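Long-range contacts in cytochrome P450 (CYP102L1) (PDB 6N6Q), which binds heme and, as in other cytochromes P450, probably catalyses monooxygenation, although it is encoded by a mycobacterial phage: residues 373-378 with 406-411; 47-52 with 60-65. One frame throughout, in Å; residues are numbered along the deposited sequence.

Contact 1. Residues 373-378 with 406-411. With HEM (protoporphyrin IX containing Fe), chain E.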
loop_
_atom_site.group_PDB
_atom_site.type_symbol
_atom_site.label_atom_id
_atom_site.label_comp_id
_atom_site.label_asym_id
_atom_site.label_seq_id
_atom_site.Cartn_x
_atom_site.Cartn_y
_atom_site.Cartn_z
ATOM N N VAL A 373 12.862 7.829 6.844
ATOM C CA VAL A 373 11.818 8.735 7.304
ATOM C C VAL A 373 10.741 7.889 7.971
ATOM O O VAL A 373 10.073 7.087 7.312
ATOM C CB VAL A 373 11.243 9.565 6.150
ATOM C CG1 VAL A 373 10.039 10.365 6.622
ATOM C CG2 VAL A 373 12.311 10.487 5.577
ATOM N N ASN A 374 10.578 8.053 9.281
ATOM C CA ASN A 374 9.593 7.295 10.050
ATOM C C ASN A 374 8.262 8.035 9.973
ATOM O O ASN A 374 8.009 8.965 10.744
ATOM C CB ASN A 374 10.057 7.119 11.493
ATOM C CG ASN A 374 9.204 6.134 12.272
ATOM O OD1 ASN A 374 8.038 5.910 11.951
ATOM N ND2 ASN A 374 9.785 5.541 13.307
ATOM N N LEU A 375 7.404 7.616 9.037
ATOM C CA LEU A 375 6.107 8.268 8.877
ATOM C C LEU A 375 5.198 8.001 10.070
ATOM O O LEU A 375 4.456 8.892 10.499
ATOM C CB LEU A 375 5.432 7.801 7.588
ATOM C CG LEU A 375 6.010 8.310 6.269
ATOM C CD1 LEU A 375 5.393 7.553 5.110
ATOM C CD2 LEU A 375 5.765 9.803 6.128
ATOM N N HIS A 376 5.236 6.781 10.612
ATOM C CA HIS A 376 4.380 6.451 11.746
ATOM C C HIS A 376 4.670 7.352 12.938
ATOM O O HIS A 376 3.749 7.775 13.646
ATOM C CB HIS A 376 4.555 4.985 12.135
ATOM C CG HIS A 376 3.914 4.631 13.441
ATOM N ND1 HIS A 376 4.639 4.242 14.546
ATOM C CD2 HIS A 376 2.615 4.623 13.822
ATOM C CE1 HIS A 376 3.814 4.000 15.550
ATOM N NE2 HIS A 376 2.580 4.224 15.137
ATOM N N ALA A 377 5.945 7.662 13.174
ATOM C CA ALA A 377 6.282 8.585 14.250
ATOM C C ALA A 377 5.936 10.019 13.869
ATOM O O ALA A 377 5.470 10.796 14.711
ATOM C CB ALA A 377 7.763 8.461 14.602
ATOM N N ALA A 378 6.148 10.383 12.603
ATOM C CA ALA A 378 5.873 11.749 12.168
ATOM C C ALA A 378 4.375 12.026 12.108
ATOM O O ALA A 378 3.930 13.138 12.415
ATOM C CB ALA A 378 6.522 12.005 10.807
ATOM N N PRO A 406 4.402 23.319 11.300
ATOM C CA PRO A 406 5.296 22.249 10.832
ATOM C C PRO A 406 4.804 20.860 11.209
ATOM O O PRO A 406 4.854 20.468 12.380
ATOM C CB PRO A 406 6.627 22.575 11.523
ATOM C CG PRO A 406 6.526 24.019 11.905
ATOM C CD PRO A 406 5.081 24.242 12.223
ATOM N N HIS A 407 4.329 20.107 10.220
ATOM C CA HIS A 407 3.872 18.743 10.440
ATOM C C HIS A 407 4.015 17.966 9.140
ATOM O O HIS A 407 3.945 18.537 8.049
ATOM C CB HIS A 407 2.421 18.703 10.932
ATOM C CG HIS A 407 1.422 19.125 9.900
ATOM N ND1 HIS A 407 1.164 20.449 9.612
ATOM C CD2 HIS A 407 0.619 18.400 9.087
ATOM C CE1 HIS A 407 0.245 20.519 8.666
ATOM N NE2 HIS A 407 -0.102 19.290 8.329
ATOM N N ILE A 408 4.215 16.657 9.267
ATOM C CA ILE A 408 4.450 15.777 8.128
ATOM C C ILE A 408 3.232 14.886 7.935
ATOM O O ILE A 408 2.715 14.308 8.899
ATOM C CB ILE A 408 5.721 14.933 8.322
ATOM C CG1 ILE A 408 6.956 15.833 8.368
ATOM C CG2 ILE A 408 5.852 13.896 7.213
ATOM C CD1 ILE A 408 7.163 16.650 7.110
ATOM N N TYR A 409 2.770 14.782 6.686
ATOM C CA TYR A 409 1.719 13.831 6.321
ATOM C C TYR A 409 1.977 13.410 4.872
ATOM O O TYR A 409 1.454 14.016 3.935
ATOM C CB TYR A 409 0.329 14.423 6.494
ATOM C CG TYR A 409 -0.772 13.459 6.119
ATOM C CD1 TYR A 409 -1.069 12.372 6.929
ATOM C CD2 TYR A 409 -1.504 13.630 4.953
ATOM C CE1 TYR A 409 -2.069 11.483 6.589
ATOM C CE2 TYR A 409 -2.508 12.746 4.605
ATOM C CZ TYR A 409 -2.786 11.674 5.426
ATOM O OH TYR A 409 -3.783 10.788 5.088
ATOM N N LYS A 410 2.789 12.368 4.706
ATOM C CA LYS A 410 3.168 11.861 3.386
ATOM C C LYS A 410 2.980 10.348 3.336
ATOM O O LYS A 410 3.950 9.596 3.189
ATOM C CB LYS A 410 4.612 12.237 3.058
ATOM C CG LYS A 410 4.874 13.730 3.006
ATOM C CD LYS A 410 4.121 14.383 1.859
ATOM C CE LYS A 410 4.477 15.855 1.742
ATOM N NZ LYS A 410 3.936 16.463 0.499
ATOM N N PRO A 411 1.735 9.866 3.435
ATOM C CA PRO A 411 1.516 8.411 3.391
ATOM C C PRO A 411 1.844 7.787 2.045
ATOM O O PRO A 411 1.976 6.560 1.969
ATOM C CB PRO A 411 0.025 8.267 3.724
ATOM C CG PRO A 411 -0.575 9.558 3.288
ATOM C CD PRO A 411 0.467 10.609 3.557
HETATM C CHA HEM E . 5.318 3.784 -4.225
HETATM C CHB HEM E . 2.326 3.822 -0.396
HETATM C CHC HEM E . -1.189 1.858 -3.126
HETATM C CHD HEM E . 2.041 1.151 -6.688
HETATM C C1A HEM E . 4.822 3.999 -2.954
HETATM C C2A HEM E . 5.505 4.643 -1.847
HETATM C C3A HEM E . 4.682 4.651 -0.798
HETATM C C4A HEM E . 3.439 4.016 -1.189
HETATM C CMA HEM E . 5.006 5.238 0.592
HETATM C CAA HEM E . 6.938 5.217 -1.860
HETATM C CBA HEM E . 7.914 4.090 -1.532
HETATM C CGA HEM E . 9.310 4.629 -1.353
HETATM O O1A HEM E . 9.489 5.875 -1.361
HETATM O O2A HEM E . 10.250 3.806 -1.201
HETATM C C1B HEM E . 1.097 3.350 -0.815
HETATM C C2B HEM E . -0.127 3.357 -0.039
HETATM C C3B HEM E . -1.105 2.813 -0.791
HETATM C C4B HEM E . -0.521 2.445 -2.069
HETATM C CMB HEM E . -0.211 3.915 1.402
HETATM C CAB HEM E . -2.602 2.573 -0.460
HETATM C CBB HEM E . -3.189 2.861 0.708
HETATM C C1C HEM E . -0.644 1.514 -4.347
HETATM C C2C HEM E . -1.351 0.970 -5.489
HETATM C C3C HEM E . -0.477 0.768 -6.476
HETATM C C4C HEM E . 0.839 1.181 -6.002
HETATM C CMC HEM E . -2.863 0.662 -5.567
HETATM C CAC HEM E . -0.876 0.191 -7.856
HETATM C CBC HEM E . -0.004 0.021 -8.854
HETATM C C1D HEM E . 3.208 1.807 -6.345
HETATM C C2D HEM E . 4.422 1.879 -7.138
HETATM C C3D HEM E . 5.321 2.603 -6.462
HETATM C C4D HEM E . 4.718 3.022 -5.211
HETATM C CMD HEM E . 4.638 1.229 -8.523
HETATM C CAD HEM E . 6.756 2.941 -6.929
HETATM C CBD HEM E . 6.736 4.169 -7.833
HETATM C CGD HEM E . 8.144 4.557 -8.212
HETATM O O1D HEM E . 8.334 5.111 -9.327
HETATM O O2D HEM E . 9.080 4.308 -7.408
HETATM N NA HEM E . 3.566 3.629 -2.509
HETATM N NB HEM E . 0.817 2.788 -2.045
HETATM N NC HEM E . 0.686 1.627 -4.701
HETATM N ND HEM E . 3.430 2.517 -5.178
HETATM FE FE HEM E . 2.158 2.511 -3.557
#
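Both methyls of Leu375 rest against the backbone carbonyl oxygen of Lys410. Leu375 CD1 lies 3.2 Å from Lys410 O, and Leu375 CD2 lies 3.5 Å from the same atom. A polar atom thus meets an apolar fork, in van der Waals contact. The contact belongs to the cytochrome P450 fold. Strand 370-374 runs directly into the short helix 375-379, which corresponds to helix K'. Residues 406-411 are the extended chain just ahead of the cysteine-ligand loop. Asn374 caps the helix: Ala377 N donates to Asn374 OD1 over 3.0 Å, with the donor well above the carbonyl plane, 63° out of it. This bond closes the N-terminal end of the helix. Toward the loop, the helix offers mainly Leu375 and Ala378.

The rest of the contact is apolar for the most part. Ala378 CB sits 3.9 Å from Ile408 CB. The CG1 branch of Ile408 is anti to its carbonyl carbon (chi1 -64°), and the end of this chain leads away from the helix. The CG2 branch stays close and comes within 4.2 Å of Leu375 CD2. Polar backbone atoms of the loop find partners nearby: Lys410 N bonds His379 NE2 and Ile408 O bonds Trp384 NE1. Helix 65-71 also covers the apolar patch, through Ile68. Further along, Pro411 CD stands over the centre of the Tyr409 ring, two residues back. The loop then reaches the heme pocket, where Pro411 O approaches the heme methyl carbon CMB to 3.5 Å.

Contact 2. Residues 47-52 with 60-65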
loop_
_atom_site.group_PDB
_atom_site.type_symbol
_atom_site.label_atom_id
_atom_site.label_comp_id
_atom_site.label_asym_id
_atom_site.label_seq_id
_atom_site.Cartn_x
_atom_site.Cartn_y
_atom_site.Cartn_z
ATOM N N ASP A 47 15.672 14.107 19.541
ATOM C CA ASP A 47 15.181 15.385 19.038
ATOM C C ASP A 47 14.934 15.361 17.532
ATOM O O ASP A 47 15.188 16.343 16.832
ATOM C CB ASP A 47 16.150 16.510 19.392
ATOM C CG ASP A 47 15.914 17.062 20.782
ATOM O OD1 ASP A 47 14.735 17.239 21.156
ATOM O OD2 ASP A 47 16.904 17.317 21.500
ATOM N N GLY A 48 14.433 14.240 17.012
ATOM C CA GLY A 48 14.038 14.152 15.620
ATOM C C GLY A 48 14.961 13.355 14.723
ATOM O O GLY A 48 14.625 13.159 13.548
ATOM N N ILE A 49 16.105 12.889 15.222
ATOM C CA ILE A 49 17.024 12.091 14.417
ATOM C C ILE A 49 17.971 11.369 15.363
ATOM O O ILE A 49 18.342 11.897 16.415
ATOM C CB ILE A 49 17.780 12.971 13.387
ATOM C CG1 ILE A 49 18.539 12.099 12.384
ATOM C CG2 ILE A 49 18.715 13.939 14.088
ATOM C CD1 ILE A 49 19.217 12.885 11.283
ATOM N N PHE A 50 18.357 10.152 14.990
ATOM C CA PHE A 50 19.162 9.285 15.847
ATOM C C PHE A 50 19.590 8.066 15.035
ATOM O O PHE A 50 19.274 7.943 13.848
ATOM C CB PHE A 50 18.386 8.870 17.100
ATOM C CG PHE A 50 17.092 8.163 16.802
ATOM C CD1 PHE A 50 15.937 8.884 16.541
ATOM C CD2 PHE A 50 17.031 6.779 16.781
ATOM C CE1 PHE A 50 14.747 8.239 16.262
ATOM C CE2 PHE A 50 15.843 6.128 16.501
ATOM C CZ PHE A 50 14.699 6.858 16.246
ATOM N N GLU A 51 20.314 7.162 15.695
ATOM C CA GLU A 51 20.724 5.887 15.127
ATOM C C GLU A 51 20.100 4.747 15.921
ATOM O O GLU A 51 19.775 4.892 17.103
ATOM C CB GLU A 51 22.250 5.724 15.134
ATOM C CG GLU A 51 23.009 6.631 14.192
ATOM C CD GLU A 51 24.506 6.388 14.265
ATOM O OE1 GLU A 51 24.991 6.021 15.357
ATOM O OE2 GLU A 51 25.193 6.548 13.233
ATOM N N GLN A 52 19.950 3.597 15.264
ATOM C CA GLN A 52 19.399 2.424 15.926
ATOM C C GLN A 52 19.708 1.177 15.109
ATOM O O GLN A 52 19.573 1.182 13.884
ATOM C CB GLN A 52 17.885 2.553 16.127
ATOM C CG GLN A 52 17.289 1.430 16.951
ATOM C CD GLN A 52 17.912 1.338 18.328
ATOM O OE1 GLN A 52 18.138 2.352 18.986
ATOM N NE2 GLN A 52 18.202 0.119 18.767
ATOM N N VAL A 60 19.887 5.570 10.266
ATOM C CA VAL A 60 19.608 6.915 10.754
ATOM C C VAL A 60 18.114 7.163 10.576
ATOM O O VAL A 60 17.623 7.277 9.449
ATOM C CB VAL A 60 20.439 7.968 10.015
ATOM C CG1 VAL A 60 20.087 9.362 10.512
ATOM C CG2 VAL A 60 21.926 7.688 10.188
ATOM N N VAL A 61 17.386 7.228 11.685
ATOM C CA VAL A 61 15.940 7.415 11.671
ATOM C C VAL A 61 15.639 8.896 11.838
ATOM O O VAL A 61 16.162 9.546 12.751
ATOM C CB VAL A 61 15.262 6.589 12.777
ATOM C CG1 VAL A 61 13.756 6.792 12.745
ATOM C CG2 VAL A 61 15.616 5.117 12.631
ATOM N N VAL A 62 14.800 9.431 10.957
ATOM C CA VAL A 62 14.361 10.822 11.017
ATOM C C VAL A 62 12.860 10.822 11.264
ATOM O O VAL A 62 12.097 10.256 10.471
ATOM C CB VAL A 62 14.706 11.588 9.730
ATOM C CG1 VAL A 62 14.475 13.075 9.925
ATOM C CG2 VAL A 62 16.144 11.316 9.317
ATOM N N ASP A 63 12.437 11.448 12.366
ATOM C CA ASP A 63 11.021 11.529 12.703
ATOM C C ASP A 63 10.596 12.928 13.137
ATOM O O ASP A 63 9.505 13.083 13.698
ATOM C CB ASP A 63 10.663 10.514 13.799
ATOM C CG ASP A 63 11.448 10.729 15.081
ATOM O OD1 ASP A 63 12.419 11.510 15.062
ATOM O OD2 ASP A 63 11.093 10.117 16.111
ATOM N N GLY A 64 11.420 13.945 12.892
ATOM C CA GLY A 64 11.088 15.303 13.249
ATOM C C GLY A 64 10.543 16.089 12.076
ATOM O O GLY A 64 10.994 15.937 10.936
ATOM N N PRO A 65 9.561 16.958 12.338
ATOM C CA PRO A 65 8.892 17.660 11.224
ATOM C C PRO A 65 9.824 18.520 10.384
ATOM O O PRO A 65 9.808 18.415 9.151
ATOM C CB PRO A 65 7.824 18.498 11.942
ATOM C CG PRO A 65 7.582 17.781 13.231
ATOM C CD PRO A 65 8.916 17.233 13.633
#
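Val61 fits under the ring of Phe50, with CB over one face and offset toward the rim. The two residues form the hydrogen-bonded pair of an antiparallel beta hairpin. Their side chains lie side by side, pointing the same way. Phe50 CG takes the crowded position between backbone N and carbonyl carbon (chi1 58°). Val61 CB is 3.9 Å from the ring centroid, a CH-pi contact, and Phe50 CZ comes within 3.5 Å of Val61 CB. Asp63 OD2 lies at the ring edge, near its plane.

On the sheet face that carries Ile49, Val60 and Val62, Ile49 is the bump. Its CG1 is anti to the backbone N (chi1 -169°), and the chain fills the groove between the two valines. It approaches Val60 at a slant, with Ile49 CG1 3.7 Å from Val60 CG1. It runs beside Val62, with Ile49 CG1 4.0 Å from Val62 CG2. Glu51 adds a looser contact to Val60.

At the open end of the hairpin two glycines let the backbones come close. The CA atoms of Gly48 and Gly64 are 4.0 Å apart, and Gly48 has a positive phi (106°). Asp63 OD1 lies against Gly48, 3.1 Å from its CA. Gly48 O takes Asp63 N at 3.0 Å, with a weak, bent second bond from Gly64 N. Phe50 and Val61 exchange two backbone bonds.

The hairpin forms one edge of the mixed beta sheet. Strand 49-53 is outermost, and strand 58-62 pairs in parallel with strand 370-374. Helix 35-43 packs against the face carrying Phe50 and Val61. Helix 65-71, with Gly64 at its N-cap position, covers Ile49 and Val62.

How the contacts relate
Contact 2 comes first along the chain and closes before contact 1 opens. Their centres are 11 Å apart. They share one mixed sheet, in which strands 58-62 and 370-374 are neighbours. A probable hydrogen bond, Asn374 N to Val62 O at 2.9 Å, joins them directly. The side chains of Ala377 and Asp63 also touch. Helix 65-71 starts at the end of contact 2 and packs against residues of both contacts through Ile68. Together they link the outer hairpin, by way of strand 370-374 and the short helix, to the loop beside the heme. Contact 1 reaches the heme, whereas the Val62 side chain of contact 2 lies about 14 Å from it.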